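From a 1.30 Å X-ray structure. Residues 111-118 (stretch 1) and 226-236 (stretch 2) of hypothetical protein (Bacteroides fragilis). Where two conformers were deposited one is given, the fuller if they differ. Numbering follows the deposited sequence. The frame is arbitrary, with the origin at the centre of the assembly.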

# COMPACT_ATOMS: atom_id res chain seq x y z
N ASP A 111 -4.60 -3.25 2.32
CA ASP A 111 -3.64 -2.28 1.86
C ASP A 111 -3.07 -1.47 3.04
O ASP A 111 -3.62 -1.50 4.15
CB ASP A 111 -4.40 -1.31 0.88
CG ASP A 111 -3.53 -0.29 0.29
OD1 ASP A 111 -2.44 -0.65 -0.18
OD2 ASP A 111 -3.92 0.92 0.32
N VAL A 112 -2.04 -0.64 2.80
CA VAL A 112 -1.48 0.24 3.84
C VAL A 112 -1.53 1.73 3.52
O VAL A 112 -1.10 2.53 4.32
CB VAL A 112 -0.06 -0.19 4.25
CG1 VAL A 112 -0.06 -1.66 4.76
CG2 VAL A 112 0.89 -0.05 3.12
N GLY A 113 -2.04 2.08 2.35
CA GLY A 113 -2.29 3.49 2.02
C GLY A 113 -1.19 4.35 1.48
O GLY A 113 -1.18 5.55 1.67
N LEU A 114 -0.23 3.72 0.79
CA LEU A 114 0.90 4.43 0.24
C LEU A 114 0.96 4.25 -1.26
O LEU A 114 0.74 3.18 -1.81
CB LEU A 114 2.22 3.89 0.82
CG LEU A 114 2.66 4.53 2.12
CD1 LEU A 114 2.95 6.03 1.93
CD2 LEU A 114 1.69 4.20 3.26
N ARG A 115 1.35 5.33 -1.92
CA ARG A 115 1.51 5.28 -3.39
C ARG A 115 2.53 4.26 -3.88
O ARG A 115 2.40 3.73 -4.96
CB ARG A 115 1.85 6.68 -3.89
CG ARG A 115 1.82 6.86 -5.38
CD ARG A 115 2.14 8.27 -5.78
NE ARG A 115 3.50 8.62 -5.48
CZ ARG A 115 3.92 9.84 -5.12
NH1 ARG A 115 3.07 10.85 -4.97
NH2 ARG A 115 5.23 10.02 -4.86
N PHE A 116 3.53 3.97 -3.07
CA PHE A 116 4.58 3.04 -3.42
C PHE A 116 4.38 1.65 -2.85
O PHE A 116 5.26 0.79 -3.00
CB PHE A 116 5.98 3.61 -3.13
CG PHE A 116 6.14 4.34 -1.83
CD1 PHE A 116 6.01 3.68 -0.62
CD2 PHE A 116 6.45 5.70 -1.82
CE1 PHE A 116 6.18 4.35 0.60
CE2 PHE A 116 6.62 6.36 -0.62
CZ PHE A 116 6.47 5.70 0.59
N TYR A 117 3.18 1.38 -2.29
CA TYR A 117 2.74 0.03 -1.91
C TYR A 117 1.73 -0.36 -2.97
O TYR A 117 0.68 0.27 -3.06
CB TYR A 117 2.15 0.05 -0.53
CG TYR A 117 1.97 -1.34 0.07
CD1 TYR A 117 2.97 -1.90 0.81
CD2 TYR A 117 0.77 -2.03 -0.03
CE1 TYR A 117 2.85 -3.12 1.40
CE2 TYR A 117 0.60 -3.27 0.55
CZ TYR A 117 1.66 -3.82 1.27
OH TYR A 117 1.46 -5.05 1.85
N THR A 118 2.05 -1.43 -3.71
CA THR A 118 1.61 -1.63 -5.12
C THR A 118 0.37 -2.40 -5.42
O THR A 118 0.04 -2.60 -6.59
CB THR A 118 2.73 -2.31 -5.98
OG1 THR A 118 2.99 -3.65 -5.53
CG2 THR A 118 4.00 -1.49 -5.92
N ALA A 226 5.44 0.18 12.44
CA ALA A 226 6.09 0.13 11.12
C ALA A 226 5.14 0.74 10.09
O ALA A 226 5.56 1.47 9.22
CB ALA A 226 6.39 -1.33 10.77
N ILE A 227 3.85 0.41 10.15
CA ILE A 227 2.85 0.91 9.18
C ILE A 227 2.72 2.41 9.28
O ILE A 227 2.55 3.09 8.27
CB ILE A 227 1.52 0.14 9.34
CG1 ILE A 227 1.74 -1.30 8.85
CG2 ILE A 227 0.35 0.85 8.59
CD1 ILE A 227 0.66 -2.25 9.14
N TYR A 228 2.73 2.95 10.49
CA TYR A 228 2.64 4.38 10.64
C TYR A 228 3.89 5.15 10.24
O TYR A 228 3.82 6.28 9.77
CB TYR A 228 2.22 4.77 12.06
CG TYR A 228 0.85 4.27 12.47
CD1 TYR A 228 -0.26 4.40 11.62
CD2 TYR A 228 0.62 3.78 13.73
CE1 TYR A 228 -1.53 4.00 11.99
CE2 TYR A 228 -0.66 3.38 14.14
CZ TYR A 228 -1.74 3.48 13.29
OH TYR A 228 -2.99 3.09 13.70
N LEU A 229 5.05 4.54 10.46
CA LEU A 229 6.33 5.13 10.05
C LEU A 229 6.67 4.95 8.58
O LEU A 229 7.45 5.71 8.03
CB LEU A 229 7.47 4.56 10.93
CG LEU A 229 7.55 5.14 12.35
CD1 LEU A 229 8.51 4.30 13.19
CD2 LEU A 229 7.98 6.59 12.29
N TYR A 230 6.05 3.95 7.93
CA TYR A 230 6.32 3.60 6.57
C TYR A 230 6.34 4.80 5.60
O TYR A 230 7.28 4.88 4.77
CB TYR A 230 5.37 2.46 6.15
CG TYR A 230 5.52 1.89 4.78
CD1 TYR A 230 6.62 1.15 4.41
CD2 TYR A 230 4.49 1.98 3.88
CE1 TYR A 230 6.74 0.62 3.13
CE2 TYR A 230 4.59 1.45 2.61
CZ TYR A 230 5.72 0.80 2.22
OH TYR A 230 5.79 0.29 0.94
N PRO A 231 5.37 5.72 5.68
CA PRO A 231 5.44 6.83 4.73
C PRO A 231 6.71 7.65 4.78
O PRO A 231 7.16 8.16 3.75
CB PRO A 231 4.23 7.70 5.13
CG PRO A 231 3.32 6.76 5.82
CD PRO A 231 4.16 5.75 6.53
N SER A 232 7.27 7.79 5.97
CA SER A 232 8.49 8.57 6.19
C SER A 232 9.74 7.71 5.94
O SER A 232 10.65 8.10 5.24
CB SER A 232 8.53 9.12 7.63
OG SER A 232 7.44 9.99 7.88
N ILE A 233 9.74 6.52 6.46
CA ILE A 233 10.94 5.68 6.47
C ILE A 233 11.18 4.95 5.15
O ILE A 233 12.32 4.75 4.78
CB ILE A 233 10.91 4.71 7.69
CG1 ILE A 233 10.96 5.53 8.97
CG2 ILE A 233 12.04 3.67 7.68
CD1 ILE A 233 12.26 6.28 9.22
N CYS A 234 10.15 4.63 4.40
CA CYS A 234 10.33 3.95 3.12
C CYS A 234 11.05 4.85 2.12
O CYS A 234 11.64 4.34 1.19
CB CYS A 234 8.98 3.48 2.52
SG CYS A 234 9.15 2.21 1.26
N LEU A 235 11.08 6.17 2.34
CA LEU A 235 11.91 7.03 1.49
C LEU A 235 13.36 6.63 1.48
O LEU A 235 14.09 6.92 0.50
CB LEU A 235 11.70 8.49 1.88
CG LEU A 235 10.23 8.97 1.79
CD1 LEU A 235 10.18 10.45 2.23
CD2 LEU A 235 9.64 8.79 0.41
N PHE A 236 13.83 5.99 2.54
CA PHE A 236 15.19 5.50 2.57
C PHE A 236 15.49 4.43 1.54
O PHE A 236 16.66 4.18 1.24
CB PHE A 236 15.62 5.00 3.95
CG PHE A 236 15.88 6.09 4.97
CD1 PHE A 236 16.87 7.01 4.76
CD2 PHE A 236 15.18 6.16 6.16
CE1 PHE A 236 17.20 7.94 5.72
CE2 PHE A 236 15.47 7.11 7.13
CZ PHE A 236 16.48 8.02 6.89

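Residues 111-118 form an irregular segment that lies along a kinked helix and the 3-10 turn following it, residues 226-236. The CA atoms keep register: Val112 lies nearest Ile227, Leu114 nearest Pro231, and Phe116 nearest Cys234. No hydrogen bond joins the two stretches. The contact is apolar and aromatic, and it buries 397 Å² in total.

Asp111 does not reach the helix. Its OD2 accepts a weak hydrogen bond from Gly113 N at 3.0 Å. Val112 points toward the helix. Its CG2 lies 4.0 Å from Tyr230 CE2, and its CB lies 4.5 Å from Ile227 CG2, a looser contact. Gly113 has a positive phi, which favours glycine, and makes no contact across the pair.

Leu114 also points toward the helix. Its CG packs 3.6 Å from Tyr230 CD2, and its CD1 is 3.8 Å from Pro231 CB. The residue also opens a type I beta turn, closed by Tyr117 N to Leu114 O at 3.1 Å. Arg115, inside the turn, stays out of reach.

Phe116 leaves the backbone sideways, but its ring reaches the helix. Its edge meets the face of Tyr230, offset, with planes at 78° and centroids 5.6 Å apart. Such a pairing sets ring hydrogens against the pi cloud. Phe116 CE1 also lies 3.5 Å from Cys234 CB, and Cys234 SG sits obliquely 4.4 Å from the ring centroid. Phe116 CE2 is 4.0 Å from Leu235 CD2. Pro231 O lies near the ring edge, 4.1 Å from Phe116 CZ, and is buried without a hydrogen-bond partner.

Tyr117 points toward the helix. Its CD1 lies 3.6 Å from Tyr230 OH, which is hydrogen-bonded elsewhere in the structure. Tyr230 thus touches Val112, Leu114, Phe116 and Tyr117. Thr118 makes no contact.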